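Local structure of halocarboxylic acid dehalogenase DehI (Pseudomonas putida, 3BJX) at residues Pro99-Arg104 against Ile292-Cys297; Ala108-Gly113 against Trp211-Gln216. The protein probably hydrolyses carbon-halogen bonds of alpha-halocarboxylic acids, as a Group I haloacid dehalogenase. All blocks are in the same frame, centred on the assembly; numbering follows the deposited sequence.

Interaction 1: Pro99-Arg104 against Ile292-Cys297; sequences PNLKER and IHITEC
The backbones of Leu-101 and Cys-297 meet directly, with Leu-101 N giving its hydrogen to Cys-297 O over 3.0 Å at an N-H...O angle of 158°, although the donor stands above the carbonyl plane rather than on a lone pair. Around this bond the side chains pack as a small apolar seam. Leu-101 lays CB against Cys-297 CB at 3.9 Å, and its CG, anti to the backbone N (chi1 -172°), carries CD2 on toward Ile-294. There Leu-101 CD2 meets Ile-294 CG2 at 3.8 Å, the two chains crossing at a slant, and also rests on the carbonyl oxygen of Ile-294. With SG of Cys-297 anti to the carbonyl carbon (chi1 -74°), the sulfur comes to lie beside Pro-99 CG at 3.6 Å and also over one face of the His-293 ring, one helical turn back, offset toward its rim. One approach is less comfortable: Pro-99 O and Cys-297 O, both acceptors, are 3.2 Å apart.

The arrangement is a start-to-end meeting of helices in an all-alpha fold: the first turn of helix 101-107 uses an amide with no acceptor in its own helix to bind a carbonyl in the last turns of helix 267-299. Asn-100 is the N-cap of the former, Asn-100 OD1 taking Glu-103 N at 2.8 Å with the donor nearly along the C=O axis, while Leu-101 N finds its acceptor in Cys-297 O.

Beyond the pair, helix 212-223 covers the same apolar side, with Val-222 touching both Ile-294 and Cys-297, while Val-218 reaches Ile-294. Arg-104, one turn further on, pairs through NE with Glu-221 of that helix.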
loop_
_atom_site.group_PDB
_atom_site.type_symbol
_atom_site.label_atom_id
_atom_site.label_comp_id
_atom_site.label_asym_id
_atom_site.label_seq_id
_atom_site.Cartn_x
_atom_site.Cartn_y
_atom_site.Cartn_z
ATOM N N PRO A 99 -23.485 -13.423 -13.335
ATOM C CA PRO A 99 -24.391 -14.234 -12.507
ATOM C C PRO A 99 -25.658 -13.451 -12.172
ATOM O O PRO A 99 -25.564 -12.312 -11.741
ATOM C CB PRO A 99 -23.592 -14.456 -11.194
ATOM C CG PRO A 99 -22.323 -13.615 -11.307
ATOM C CD PRO A 99 -22.117 -13.368 -12.783
ATOM N N ASN A 100 -26.835 -14.035 -12.364
ATOM C CA ASN A 100 -28.051 -13.394 -11.857
ATOM C C ASN A 100 -28.145 -13.626 -10.346
ATOM O O ASN A 100 -28.672 -14.643 -9.893
ATOM C CB ASN A 100 -29.301 -13.867 -12.611
ATOM C CG ASN A 100 -30.588 -13.242 -12.080
ATOM O OD1 ASN A 100 -30.901 -13.351 -10.892
ATOM N ND2 ASN A 100 -31.343 -12.593 -12.957
ATOM N N LEU A 101 -27.611 -12.678 -9.579
ATOM C CA LEU A 101 -27.480 -12.796 -8.113
ATOM C C LEU A 101 -28.805 -12.863 -7.327
ATOM O O LEU A 101 -28.882 -13.524 -6.296
ATOM C CB LEU A 101 -26.590 -11.678 -7.551
ATOM C CG LEU A 101 -26.184 -11.723 -6.077
ATOM C CD1 LEU A 101 -25.624 -13.101 -5.648
ATOM C CD2 LEU A 101 -25.172 -10.621 -5.807
ATOM N N LYS A 102 -29.829 -12.178 -7.818
ATOM C CA LYS A 102 -31.149 -12.220 -7.212
ATOM C C LYS A 102 -31.756 -13.630 -7.243
ATOM O O LYS A 102 -32.128 -14.154 -6.202
ATOM C CB LYS A 102 -32.044 -11.209 -7.912
ATOM C CG LYS A 102 -33.451 -11.118 -7.379
ATOM C CD LYS A 102 -34.276 -10.133 -8.214
ATOM C CE LYS A 102 -33.418 -8.941 -8.674
ATOM N NZ LYS A 102 -34.150 -7.661 -8.504
ATOM N N GLU A 103 -31.845 -14.240 -8.428
ATOM C CA GLU A 103 -32.286 -15.648 -8.566
ATOM C C GLU A 103 -31.439 -16.628 -7.730
ATOM O O GLU A 103 -31.954 -17.616 -7.203
ATOM C CB GLU A 103 -32.292 -16.095 -10.040
ATOM C CG GLU A 103 -33.374 -15.464 -10.953
ATOM C CD GLU A 103 -34.827 -15.684 -10.464
ATOM O OE1 GLU A 103 -35.139 -16.719 -9.804
ATOM O OE2 GLU A 103 -35.670 -14.802 -10.757
ATOM N N ARG A 104 -30.140 -16.346 -7.625
ATOM C CA ARG A 104 -29.222 -17.091 -6.764
ATOM C C ARG A 104 -29.593 -17.015 -5.294
ATOM O O ARG A 104 -29.493 -18.005 -4.569
ATOM C CB ARG A 104 -27.774 -16.594 -6.969
ATOM C CG ARG A 104 -26.738 -17.229 -6.025
ATOM C CD ARG A 104 -26.631 -18.737 -6.270
ATOM N NE ARG A 104 -25.804 -19.463 -5.301
ATOM C CZ ARG A 104 -26.265 -20.155 -4.263
ATOM N NH1 ARG A 104 -27.569 -20.219 -4.023
ATOM N NH2 ARG A 104 -25.411 -20.793 -3.452
ATOM N N ILE A 292 -19.632 -2.618 -5.906
ATOM C CA ILE A 292 -20.361 -2.222 -7.093
ATOM C C ILE A 292 -20.534 -3.423 -8.018
ATOM O O ILE A 292 -21.592 -3.581 -8.616
ATOM C CB ILE A 292 -19.700 -1.004 -7.821
ATOM C CG1 ILE A 292 -20.037 0.287 -7.067
ATOM C CG2 ILE A 292 -20.167 -0.893 -9.288
ATOM C CD1 ILE A 292 -19.384 1.484 -7.611
ATOM N N HIS A 293 -19.507 -4.278 -8.121
ATOM C CA HIS A 293 -19.658 -5.532 -8.861
ATOM C C HIS A 293 -20.773 -6.417 -8.360
ATOM O O HIS A 293 -21.587 -6.865 -9.149
ATOM C CB HIS A 293 -18.375 -6.350 -8.939
ATOM C CG HIS A 293 -18.441 -7.429 -9.977
ATOM N ND1 HIS A 293 -18.644 -7.155 -11.315
ATOM C CD2 HIS A 293 -18.363 -8.778 -9.873
ATOM C CE1 HIS A 293 -18.672 -8.292 -11.988
ATOM N NE2 HIS A 293 -18.509 -9.289 -11.137
ATOM N N ILE A 294 -20.820 -6.672 -7.060
ATOM C CA ILE A 294 -21.921 -7.437 -6.466
ATOM C C ILE A 294 -23.273 -6.769 -6.759
ATOM O O ILE A 294 -24.216 -7.422 -7.174
ATOM C CB ILE A 294 -21.707 -7.586 -4.937
ATOM C CG1 ILE A 294 -20.558 -8.560 -4.646
ATOM C CG2 ILE A 294 -22.983 -8.018 -4.222
ATOM C CD1 ILE A 294 -19.932 -8.416 -3.241
ATOM N N THR A 295 -23.353 -5.460 -6.545
ATOM C CA THR A 295 -24.559 -4.685 -6.859
ATOM C C THR A 295 -25.020 -4.855 -8.295
ATOM O O THR A 295 -26.219 -4.992 -8.549
ATOM C CB THR A 295 -24.360 -3.202 -6.548
ATOM O OG1 THR A 295 -23.792 -3.085 -5.236
ATOM C CG2 THR A 295 -25.682 -2.450 -6.575
ATOM N N GLU A 296 -24.066 -4.867 -9.223
ATOM C CA GLU A 296 -24.356 -5.015 -10.641
ATOM C C GLU A 296 -24.923 -6.405 -10.966
ATOM O O GLU A 296 -25.798 -6.543 -11.819
ATOM C CB GLU A 296 -23.094 -4.743 -11.460
ATOM C CG GLU A 296 -23.323 -4.647 -12.963
ATOM C CD GLU A 296 -22.036 -4.627 -13.772
ATOM O OE1 GLU A 296 -20.933 -4.346 -13.229
ATOM O OE2 GLU A 296 -22.133 -4.911 -14.979
ATOM N N CYS A 297 -24.407 -7.430 -10.294
ATOM C CA CYS A 297 -24.889 -8.788 -10.469
ATOM C C CYS A 297 -26.290 -8.907 -9.939
ATOM O O CYS A 297 -27.026 -9.790 -10.360
ATOM C CB CYS A 297 -24.007 -9.780 -9.728
ATOM S SG CYS A 297 -22.412 -10.105 -10.496
#

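Interaction 2: Ala108-Gly113 against Trp211-Gln216; sequences AGFDDG and WPKVLQ
Val-214 sets its methyl CG2 over one face of the Phe-110 ring, closest at CZ (3.4 Å) and a little farther from CE1 (3.7 Å), a close apolar contact near the CZ end of that face in which ring and branch meet at a slant. The methyl gets there because CG2 is anti to the carbonyl carbon of Val-214, while CG1 takes the place anti to the backbone N. Two further groups approach the ring obliquely: Trp-211 CB near Phe-110 CE1 at 4.4 Å, and Lys-213 CD near Phe-110 CE2 at 4.0 Å. With CG anti to the backbone N (chi1 -172°) and the chain extended beyond it, Lys-213 runs past the ring to Ala-108, where Lys-213 CE meets Ala-108 CB at 3.7 Å. At the end of the chain Lys-213 NZ makes a weak hydrogen bond of 3.5 Å to Ala-108 O. An alanine in place of Phe-110 would probably leave Val-214 CG2 without its ring partner and free the middle of the Lys-213 chain to move.

What positions the ring is the turn between helices 101-107 and 112-143. The peptide before Phe-110 is modelled cis; Phe-110 has a positive phi (43°), and its side chain sets out toward helix 212-223. Immediately after it, Asp-111 is the N-cap of helix 112-143, Asp-111 OD2 accepting a weak bond from Gly-113 N at 2.9 Å. Glu-114 OE1 in turn accepts Asp-111 N, as the N3 side chain does in a capping box. On the other segment, Trp-211 is the N-cap residue of helix 212-223.

The contact lies near the surface, joining the starts of two helices. Inward, Val-214 touches Val-118 and Trp-211 touches Val-121 of helix 112-143, while Pro-212 and Leu-215 lean on Leu-188 of helix 183-195; no strands are present.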
loop_
_atom_site.group_PDB
_atom_site.type_symbol
_atom_site.label_atom_id
_atom_site.label_comp_id
_atom_site.label_asym_id
_atom_site.label_seq_id
_atom_site.Cartn_x
_atom_site.Cartn_y
_atom_site.Cartn_z
ATOM N N ALA A 108 -31.005 -19.702 -2.559
ATOM C CA ALA A 108 -30.560 -19.829 -1.176
ATOM C C ALA A 108 -31.712 -19.489 -0.222
ATOM O O ALA A 108 -31.583 -19.662 0.987
ATOM C CB ALA A 108 -29.351 -18.937 -0.930
ATOM N N GLY A 109 -32.848 -19.101 -0.825
ATOM C CA GLY A 109 -33.957 -18.261 -0.276
ATOM C C GLY A 109 -33.968 -17.817 1.167
ATOM O O GLY A 109 -34.211 -18.653 2.035
ATOM N N PHE A 110 -33.790 -16.532 1.497
ATOM C CA PHE A 110 -33.996 -15.261 0.746
ATOM C C PHE A 110 -35.217 -14.975 -0.148
ATOM O O PHE A 110 -35.345 -15.468 -1.273
ATOM C CB PHE A 110 -32.686 -14.663 0.209
ATOM C CG PHE A 110 -31.519 -14.860 1.136
ATOM C CD1 PHE A 110 -31.446 -14.168 2.338
ATOM C CD2 PHE A 110 -30.502 -15.766 0.818
ATOM C CE1 PHE A 110 -30.381 -14.366 3.205
ATOM C CE2 PHE A 110 -29.445 -15.969 1.673
ATOM C CZ PHE A 110 -29.380 -15.270 2.872
ATOM N N ASP A 111 -36.111 -14.163 0.418
ATOM C CA ASP A 111 -37.274 -13.615 -0.277
ATOM C C ASP A 111 -36.967 -12.168 -0.674
ATOM O O ASP A 111 -35.891 -11.667 -0.361
ATOM C CB ASP A 111 -38.525 -13.710 0.620
ATOM C CG ASP A 111 -38.357 -12.966 1.956
ATOM O OD1 ASP A 111 -37.969 -13.604 2.963
ATOM O OD2 ASP A 111 -38.611 -11.737 1.996
ATOM N N ASP A 112 -37.899 -11.504 -1.359
ATOM C CA ASP A 112 -37.714 -10.110 -1.799
ATOM C C ASP A 112 -37.396 -9.148 -0.641
ATOM O O ASP A 112 -36.525 -8.266 -0.758
ATOM C CB ASP A 112 -38.931 -9.628 -2.599
ATOM C CG ASP A 112 -38.901 -10.090 -4.069
ATOM O OD1 ASP A 112 -37.956 -10.822 -4.464
ATOM O OD2 ASP A 112 -39.816 -9.695 -4.843
ATOM N N GLY A 113 -38.080 -9.332 0.484
ATOM C CA GLY A 113 -37.861 -8.489 1.656
ATOM C C GLY A 113 -36.461 -8.585 2.236
ATOM O O GLY A 113 -35.949 -7.615 2.788
ATOM N N TRP A 211 -25.782 -11.443 7.272
ATOM C CA TRP A 211 -26.371 -12.599 6.607
ATOM C C TRP A 211 -25.198 -13.425 6.119
ATOM O O TRP A 211 -24.797 -13.302 4.953
ATOM C CB TRP A 211 -27.290 -12.158 5.468
ATOM C CG TRP A 211 -28.301 -11.183 5.922
ATOM C CD1 TRP A 211 -29.452 -11.462 6.572
ATOM C CD2 TRP A 211 -28.235 -9.750 5.804
ATOM N NE1 TRP A 211 -30.131 -10.299 6.855
ATOM C CE2 TRP A 211 -29.402 -9.232 6.395
ATOM C CE3 TRP A 211 -27.304 -8.858 5.243
ATOM C CZ2 TRP A 211 -29.675 -7.861 6.450
ATOM C CZ3 TRP A 211 -27.580 -7.497 5.293
ATOM C CH2 TRP A 211 -28.753 -7.013 5.912
ATOM N N PRO A 212 -24.621 -14.250 7.019
ATOM C CA PRO A 212 -23.423 -15.033 6.711
ATOM C C PRO A 212 -23.459 -15.776 5.387
ATOM O O PRO A 212 -22.435 -15.875 4.756
ATOM C CB PRO A 212 -23.331 -16.019 7.889
ATOM C CG PRO A 212 -23.910 -15.267 9.013
ATOM C CD PRO A 212 -25.078 -14.515 8.404
ATOM N N LYS A 213 -24.612 -16.272 4.966
ATOM C CA LYS A 213 -24.716 -17.034 3.717
ATOM C C LYS A 213 -24.679 -16.123 2.486
ATOM O O LYS A 213 -24.219 -16.548 1.424
ATOM C CB LYS A 213 -25.987 -17.913 3.722
ATOM C CG LYS A 213 -26.090 -18.900 2.532
ATOM C CD LYS A 213 -27.515 -19.434 2.368
ATOM C CE LYS A 213 -27.528 -20.797 1.629
ATOM N NZ LYS A 213 -28.821 -21.576 1.792
ATOM N N VAL A 214 -25.167 -14.889 2.622
ATOM C CA VAL A 214 -25.047 -13.868 1.579
ATOM C C VAL A 214 -23.557 -13.552 1.346
ATOM O O VAL A 214 -23.083 -13.495 0.190
ATOM C CB VAL A 214 -25.814 -12.549 1.964
ATOM C CG1 VAL A 214 -25.390 -11.378 1.083
ATOM C CG2 VAL A 214 -27.321 -12.745 1.884
ATOM N N LEU A 215 -22.832 -13.371 2.447
ATOM C CA LEU A 215 -21.416 -13.063 2.410
ATOM C C LEU A 215 -20.641 -14.220 1.774
ATOM O O LEU A 215 -19.739 -13.994 0.948
ATOM C CB LEU A 215 -20.874 -12.754 3.806
ATOM C CG LEU A 215 -19.359 -12.466 3.911
ATOM C CD1 LEU A 215 -18.892 -11.355 2.965
ATOM C CD2 LEU A 215 -18.999 -12.132 5.326
ATOM N N GLN A 216 -21.010 -15.448 2.129
ATOM C CA GLN A 216 -20.392 -16.616 1.523
ATOM C C GLN A 216 -20.568 -16.668 -0.001
ATOM O O GLN A 216 -19.592 -16.806 -0.733
ATOM C CB GLN A 216 -20.926 -17.881 2.176
ATOM C CG GLN A 216 -20.366 -19.143 1.562
ATOM C CD GLN A 216 -20.315 -20.284 2.542
ATOM O OE1 GLN A 216 -21.313 -20.604 3.202
ATOM N NE2 GLN A 216 -19.149 -20.914 2.649
#

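The centres of interactions 1 and 2 lie about 12 Å apart, on the same side of the chain's centre and about 20 and 22 Å from it (centre to centre). Along the chain the order is 99-104, 108-113, 211-216, 292-297, so the segments of interaction 2 fall between those of interaction 1. Helix 101-107 and the turn after it connect the two: its start meets helix 267-299, and the turn beyond its end meets helix 212-223. Helices 112-143 and 212-223 also touch residues of interaction 1, through Leu-122 and Val-222 among others. The two contacts thus join this short helix and its turn to parts of the all-helical chain far away in sequence.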